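Local coordinates for protein putative enoyl-CoA hydratase (Streptomyces avermitilis, PDB 3GKB) that is of unknown function but, as a member of the crotonase family, probably acts on acyl-CoA thioesters, perhaps hydrating an enoyl-CoA double bond, at residues L11-S14 with V19-I22; V43-A48 with G99-H104; S87-A90 with Q96-G99. All coordinates share one frame; numbering follows the deposited sequence.

Interaction 1 of 3, residues L11-S14 with V19-I22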
loop_
_atom_site.group_PDB
_atom_site.type_symbol
_atom_site.label_atom_id
_atom_site.label_comp_id
_atom_site.label_asym_id
_atom_site.label_seq_id
_atom_site.Cartn_x
_atom_site.Cartn_y
_atom_site.Cartn_z
ATOM N N LEU B 11 31.598 -1.859 13.135
ATOM C CA LEU B 11 31.100 -2.822 12.170
ATOM C C LEU B 11 32.264 -3.622 11.586
ATOM O O LEU B 11 33.442 -3.247 11.750
ATOM C CB LEU B 11 30.296 -2.111 11.069
ATOM C CG LEU B 11 31.010 -1.078 10.192
ATOM C CD1 LEU B 11 31.647 -1.798 9.020
ATOM C CD2 LEU B 11 30.064 0.033 9.682
ATOM N N ARG B 12 31.915 -4.731 10.938
ATOM C CA ARG B 12 32.854 -5.545 10.158
ATOM C C ARG B 12 32.262 -5.816 8.789
ATOM O O ARG B 12 31.049 -5.974 8.659
ATOM C CB ARG B 12 33.070 -6.887 10.841
ATOM C CG ARG B 12 33.857 -6.777 12.103
ATOM C CD ARG B 12 34.117 -8.165 12.690
ATOM N NE ARG B 12 32.906 -8.832 13.171
ATOM C CZ ARG B 12 32.237 -8.475 14.267
ATOM N NH1 ARG B 12 32.623 -7.429 14.996
ATOM N NH2 ARG B 12 31.175 -9.160 14.634
ATOM N N VAL B 13 33.122 -5.875 7.777
ATOM C CA VAL B 13 32.701 -6.187 6.441
ATOM C C VAL B 13 33.504 -7.340 5.863
ATOM O O VAL B 13 34.718 -7.437 6.076
ATOM C CB VAL B 13 32.835 -4.983 5.492
ATOM C CG1 VAL B 13 32.208 -5.320 4.149
ATOM C CG2 VAL B 13 32.196 -3.771 6.077
ATOM N N SER B 14 32.822 -8.219 5.152
ATOM C CA SER B 14 33.483 -9.251 4.376
ATOM C C SER B 14 32.704 -9.478 3.090
ATOM O O SER B 14 31.507 -9.185 3.018
ATOM C CB SER B 14 33.578 -10.536 5.173
ATOM O OG SER B 14 32.313 -11.043 5.504
ATOM N N VAL B 19 28.705 -11.062 -2.797
ATOM C CA VAL B 19 27.866 -10.573 -1.673
ATOM C C VAL B 19 28.768 -9.992 -0.588
ATOM O O VAL B 19 29.653 -10.687 -0.102
ATOM C CB VAL B 19 26.995 -11.685 -1.076
ATOM C CG1 VAL B 19 26.160 -11.146 0.118
ATOM C CG2 VAL B 19 26.074 -12.347 -2.133
ATOM N N ALA B 20 28.573 -8.721 -0.223
ATOM C CA ALA B 20 29.213 -8.177 0.984
ATOM C C ALA B 20 28.284 -8.282 2.174
ATOM O O ALA B 20 27.103 -8.030 2.049
ATOM C CB ALA B 20 29.644 -6.747 0.773
ATOM N N ARG B 21 28.811 -8.694 3.323
ATOM C CA ARG B 21 28.042 -8.771 4.564
ATOM C C ARG B 21 28.598 -7.705 5.493
ATOM O O ARG B 21 29.813 -7.669 5.756
ATOM C CB ARG B 21 28.154 -10.157 5.205
ATOM C CG ARG B 21 27.276 -11.192 4.534
ATOM C CD ARG B 21 27.368 -12.507 5.257
ATOM N NE ARG B 21 28.666 -13.146 5.052
ATOM C CZ ARG B 21 29.175 -14.117 5.817
ATOM N NH1 ARG B 21 28.515 -14.585 6.876
ATOM N NH2 ARG B 21 30.369 -14.621 5.526
ATOM N N ILE B 22 27.724 -6.808 5.941
ATOM C CA ILE B 22 28.111 -5.769 6.876
ATOM C C ILE B 22 27.441 -6.129 8.191
ATOM O O ILE B 22 26.226 -6.186 8.271
ATOM C CB ILE B 22 27.693 -4.365 6.364
ATOM C CG1 ILE B 22 28.411 -4.039 5.035
ATOM C CG2 ILE B 22 27.988 -3.320 7.402
ATOM C CD1 ILE B 22 27.984 -2.708 4.408
HETATM O O HOH W 1 31.082 -9.567 7.414
HETATM O O HOH W 2 31.921 -13.377 3.320
#

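Interaction 2 of 3, residues V43-A48 with G99-H104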
loop_
_atom_site.group_PDB
_atom_site.type_symbol
_atom_site.label_atom_id
_atom_site.label_comp_id
_atom_site.label_asym_id
_atom_site.label_seq_id
_atom_site.Cartn_x
_atom_site.Cartn_y
_atom_site.Cartn_z
ATOM N N VAL B 43 32.447 2.665 4.282
ATOM C CA VAL B 43 32.272 1.327 3.749
ATOM C C VAL B 43 31.341 1.323 2.538
ATOM O O VAL B 43 31.673 0.713 1.523
ATOM C CB VAL B 43 31.778 0.333 4.802
ATOM C CG1 VAL B 43 31.433 -1.009 4.138
ATOM C CG2 VAL B 43 32.835 0.115 5.828
ATOM N N LEU B 44 30.219 2.032 2.613
ATOM C CA LEU B 44 29.301 2.044 1.484
ATOM C C LEU B 44 29.858 2.789 0.271
ATOM O O LEU B 44 29.651 2.374 -0.857
ATOM C CB LEU B 44 27.921 2.573 1.884
ATOM C CG LEU B 44 27.116 1.660 2.818
ATOM C CD1 LEU B 44 25.830 2.354 3.260
ATOM C CD2 LEU B 44 26.786 0.303 2.169
ATOM N N THR B 45 30.573 3.875 0.507
ATOM C CA THR B 45 31.180 4.628 -0.593
ATOM C C THR B 45 32.229 3.758 -1.300
ATOM O O THR B 45 32.237 3.691 -2.537
ATOM C CB THR B 45 31.781 5.962 -0.069
ATOM O OG1 THR B 45 30.702 6.766 0.438
ATOM C CG2 THR B 45 32.461 6.737 -1.180
ATOM N N THR B 46 33.049 3.042 -0.529
ATOM C CA THR B 46 34.032 2.118 -1.090
ATOM C C THR B 46 33.358 0.990 -1.876
ATOM O O THR B 46 33.791 0.635 -2.966
ATOM C CB THR B 46 34.906 1.492 -0.015
ATOM O OG1 THR B 46 35.556 2.525 0.765
ATOM C CG2 THR B 46 35.931 0.551 -0.643
ATOM N N LEU B 47 32.311 0.408 -1.314
ATOM C CA LEU B 47 31.606 -0.664 -2.023
ATOM C C LEU B 47 30.953 -0.203 -3.310
ATOM O O LEU B 47 30.942 -0.965 -4.284
ATOM C CB LEU B 47 30.580 -1.364 -1.119
ATOM C CG LEU B 47 31.156 -2.271 -0.026
ATOM C CD1 LEU B 47 30.092 -2.622 1.038
ATOM C CD2 LEU B 47 31.758 -3.541 -0.679
ATOM N N ALA B 48 30.440 1.036 -3.337
ATOM C CA ALA B 48 29.767 1.555 -4.517
ATOM C C ALA B 48 30.719 1.541 -5.726
ATOM O O ALA B 48 30.264 1.465 -6.855
ATOM C CB ALA B 48 29.203 2.988 -4.285
ATOM N N GLY B 99 20.199 7.043 5.717
ATOM C CA GLY B 99 19.198 6.391 4.870
ATOM C C GLY B 99 19.321 6.764 3.392
ATOM O O GLY B 99 19.157 5.925 2.509
ATOM N N GLU B 100 19.649 8.013 3.106
ATOM C CA GLU B 100 19.798 8.425 1.720
ATOM C C GLU B 100 20.980 7.754 1.034
ATOM O O GLU B 100 20.893 7.411 -0.137
ATOM C CB GLU B 100 19.829 9.958 1.599
ATOM C CG GLU B 100 18.457 10.577 1.935
ATOM C CD GLU B 100 17.342 10.007 1.075
ATOM O OE1 GLU B 100 17.233 10.356 -0.131
ATOM O OE2 GLU B 100 16.580 9.172 1.609
ATOM N N LEU B 101 22.075 7.510 1.761
ATOM C CA LEU B 101 23.201 6.735 1.180
ATOM C C LEU B 101 22.734 5.308 0.828
ATOM O O LEU B 101 22.937 4.821 -0.279
ATOM C CB LEU B 101 24.352 6.708 2.167
ATOM C CG LEU B 101 25.686 6.112 1.711
ATOM C CD1 LEU B 101 26.251 6.889 0.542
ATOM C CD2 LEU B 101 26.594 6.128 2.927
ATOM N N ILE B 102 22.046 4.664 1.763
ATOM C CA ILE B 102 21.503 3.309 1.535
ATOM C C ILE B 102 20.532 3.283 0.333
ATOM O O ILE B 102 20.605 2.395 -0.544
ATOM C CB ILE B 102 20.798 2.770 2.815
ATOM C CG1 ILE B 102 21.808 2.546 3.943
ATOM C CG2 ILE B 102 20.064 1.461 2.512
ATOM C CD1 ILE B 102 21.210 2.435 5.363
ATOM N N ARG B 103 19.604 4.224 0.305
ATOM C CA ARG B 103 18.569 4.244 -0.746
ATOM C C ARG B 103 19.165 4.370 -2.160
ATOM O O ARG B 103 18.575 3.892 -3.109
ATOM C CB ARG B 103 17.614 5.428 -0.574
ATOM C CG ARG B 103 16.534 5.250 0.485
ATOM C CD ARG B 103 15.228 5.952 0.096
ATOM N NE ARG B 103 15.425 7.342 -0.269
ATOM C CZ ARG B 103 14.966 7.953 -1.364
ATOM N NH1 ARG B 103 15.239 9.246 -1.553
ATOM N NH2 ARG B 103 14.212 7.324 -2.252
ATOM N N HIS B 104 20.307 5.052 -2.281
ATOM C CA HIS B 104 20.950 5.282 -3.588
ATOM C C HIS B 104 22.133 4.351 -3.908
ATOM O O HIS B 104 22.819 4.517 -4.937
ATOM C CB HIS B 104 21.336 6.755 -3.684
ATOM C CG HIS B 104 20.150 7.663 -3.653
ATOM N ND1 HIS B 104 19.723 8.283 -2.502
ATOM C CD2 HIS B 104 19.284 8.029 -4.628
ATOM C CE1 HIS B 104 18.650 9.009 -2.775
ATOM N NE2 HIS B 104 18.366 8.875 -4.059
#

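Interaction 3 of 3, residues S87-A90 with Q96-G99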
loop_
_atom_site.group_PDB
_atom_site.type_symbol
_atom_site.label_atom_id
_atom_site.label_comp_id
_atom_site.label_asym_id
_atom_site.label_seq_id
_atom_site.Cartn_x
_atom_site.Cartn_y
_atom_site.Cartn_z
ATOM N N SER B 87 29.659 16.926 4.935
ATOM C CA SER B 87 29.688 15.982 3.824
ATOM C C SER B 87 28.305 15.477 3.387
ATOM O O SER B 87 28.195 14.728 2.421
ATOM C CB SER B 87 30.575 14.782 4.192
ATOM O OG SER B 87 31.951 15.142 4.142
ATOM N N ALA B 88 27.246 15.880 4.084
ATOM C CA ALA B 88 25.886 15.494 3.672
ATOM C C ALA B 88 25.485 16.089 2.313
ATOM O O ALA B 88 25.863 17.231 1.999
ATOM C CB ALA B 88 24.865 15.906 4.751
ATOM N N PRO B 89 24.687 15.344 1.516
ATOM C CA PRO B 89 24.231 15.860 0.223
ATOM C C PRO B 89 23.348 17.083 0.367
ATOM O O PRO B 89 22.833 17.373 1.455
ATOM C CB PRO B 89 23.426 14.697 -0.386
ATOM C CG PRO B 89 23.605 13.538 0.514
ATOM C CD PRO B 89 24.027 14.062 1.840
ATOM N N ALA B 90 23.203 17.817 -0.731
ATOM C CA ALA B 90 22.316 18.979 -0.774
ATOM C C ALA B 90 20.913 18.583 -0.328
ATOM O O ALA B 90 20.418 17.548 -0.744
ATOM C CB ALA B 90 22.249 19.551 -2.175
ATOM N N GLN B 96 19.408 12.156 7.907
ATOM C CA GLN B 96 18.849 11.678 6.646
ATOM C C GLN B 96 19.940 11.143 5.728
ATOM O O GLN B 96 19.686 10.248 4.941
ATOM C CB GLN B 96 18.076 12.797 5.948
ATOM C CG GLN B 96 16.845 13.274 6.733
ATOM C CD GLN B 96 16.240 14.560 6.180
ATOM O OE1 GLN B 96 16.923 15.341 5.487
ATOM N NE2 GLN B 96 14.962 14.807 6.502
ATOM N N ALA B 97 21.172 11.647 5.863
ATOM C CA ALA B 97 22.267 11.209 4.990
ATOM C C ALA B 97 22.547 9.708 5.078
ATOM O O ALA B 97 22.948 9.126 4.069
ATOM C CB ALA B 97 23.537 11.990 5.281
ATOM N N VAL B 98 22.289 9.077 6.230
ATOM C CA VAL B 98 22.474 7.619 6.385
ATOM C C VAL B 98 21.504 6.834 5.494
ATOM O O VAL B 98 21.905 6.060 4.604
ATOM C CB VAL B 98 22.260 7.171 7.864
ATOM C CG1 VAL B 98 22.393 5.645 8.004
ATOM C CG2 VAL B 98 23.177 7.952 8.797
ATOM N N GLY B 99 20.199 7.043 5.717
ATOM C CA GLY B 99 19.198 6.391 4.870
ATOM C C GLY B 99 19.321 6.764 3.392
ATOM O O GLY B 99 19.157 5.925 2.509
#

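Interaction 1 of 3, residues L11-S14 with V19-I22
The carbonyl oxygen of Arg21 is held by two hydrogen bonds. Ser14 N donates to Arg21 O at 3.1 Å, lying in the plane of the carbonyl, and water 1 gives a second hydrogen bond to Arg21 O at 2.8 Å. Val13 adds a weaker CA-H...O contact, with its CA 3.3 Å from Arg21 O. The return bond is shorter and nearly straight, Arg21 N reaching Ser14 O at 2.8 Å with an angle of 166° at the hydrogen. Ser14 and Arg21 are thus an antiparallel hydrogen-bonded pair, while Val13 and Ile22 form the neighbouring non-hydrogen-bonded pair. Both pairs belong to the N-terminal beta hairpin of the crotonase fold, whose first strand, 11-16, is outermost in the main sheet of this chain; Ala20 and Ile22 bond onward to strand 55-60. On the face carrying Ser14 and Arg21, polar groups suit a surface reached by water. The Ser14 hydroxyl stands between its own backbone N and carbonyl carbon (chi1 62°), and in this position Ser14 OG meets water 1 at 2.7 Å. Ser14 OG and Arg21 NH2 do not bond directly; water 2 bridges them, accepting from NH2 at 3.0 Å at the edge of the guanidinium, in its plane. The opposite face is apolar. There Val13 and Ile22 lie side by side, Val13 CG2 against Ile22 CG1 at 3.9 Å, and Leu11 CD1 comes within 4.3 Å of Ile22 CG2. Branched aliphatic residues fit here because helix 34-48 covers them, with Val43 touching Leu11, Val13 and Ile22.

Interaction 2 of 3, residues V43-A48 with G99-H104
Leu44 and Leu101 join two helices of the crotonase fold, 34-48 and 96-103, whose short segments run nearly parallel (18°) with axes 10.9 Å apart. Starting at Leu44 CB, the first neighbour is Leu101 CD2, at 3.9 Å. Beyond CG the side chain divides: Leu44 CD1 goes to the partner helix, lying 3.9 Å from Leu101 CD2 and 4.1 Å from Ile102 CG1, whereas CD2 turns to Ile22 of strand 19-24. Two methyl branches let one leucine serve both helix and sheet. Leu101 crosses it obliquely; with CG anti to its backbone N (chi1 -173°), its CD2 lies against both CB and CD1 of Leu44. An alanine in place of Leu101 would take away this branched end and is likely to leave Leu44 CB without its neighbour from the other helix and open a gap beside CD1. Farther round helix 96-103, Arg103 grips the Glu100 carboxylate side-on, one nitrogen to each oxygen: NH1 to OE1 in a salt bridge at 2.7 Å, and NE to OE2. At the helix end, His104 N and His104 ND1 reach Glu100 O from opposite faces of its carbonyl plane, ND1 at 2.8 Å.

Interaction 3 of 3, residues S87-A90 with Q96-G99
A polyproline II-like backbone at Ala88 (psi 146°) leads the chain away from helix 78-87 and sets Pro89 on course past Ala97, which lies in helix 96-103. The arrangement is a helix-loop-helix connection of the crotonase fold, in which the loop leaving one helix touches the first part of the other. Ala88 and Ala97 direct their CB atoms toward each other, and the two methyls meet at 4.2 Å. Alanine suits both positions: the CA atoms of Ala88 and Ala97 are only 5.8 Å apart, and at this spacing two methyls just meet, while a longer side chain at either place would probably crowd the other. The contact is small and entirely apolar, with no hydrogen bond between the two segments, and it lies near the surface. The helix has other ties, made by Gln96: its backbone N bonds to Asn93 OD1, and its side-chain NE2 to Glu236 OE1 and Leu233 O. Proline fits a polyproline II-like stretch, since its ring restricts phi to about the -64° found here. The ring also replaces the amide hydrogen with a methylene group, and that carbon, Pro89 CD, packs against Ala97 CB at 4.0 Å.

Overall arrangement
From the N terminus, interaction 1 closes first, folding residues 11-22 into a hairpin at one side of the main sheet. The chain then enters helix 34-48, whose Val43 and Leu44 pack on the apolar face of that hairpin, so interactions 1 and 2 touch directly. Interaction 2 closes a long loop, with fifty residues between its segments, and sets helix 34-48 beside helix 96-103. Within that span, interaction 3 closes a short loop of five residues; the segments 96-99 and 99-104 share Gly99, and both lie on helix 96-103. Interactions 1 and 3 do not touch. The contacts thus link the hairpin to helix 34-48, that helix to helix 96-103, and helix 96-103 to the loop after helix 78-87.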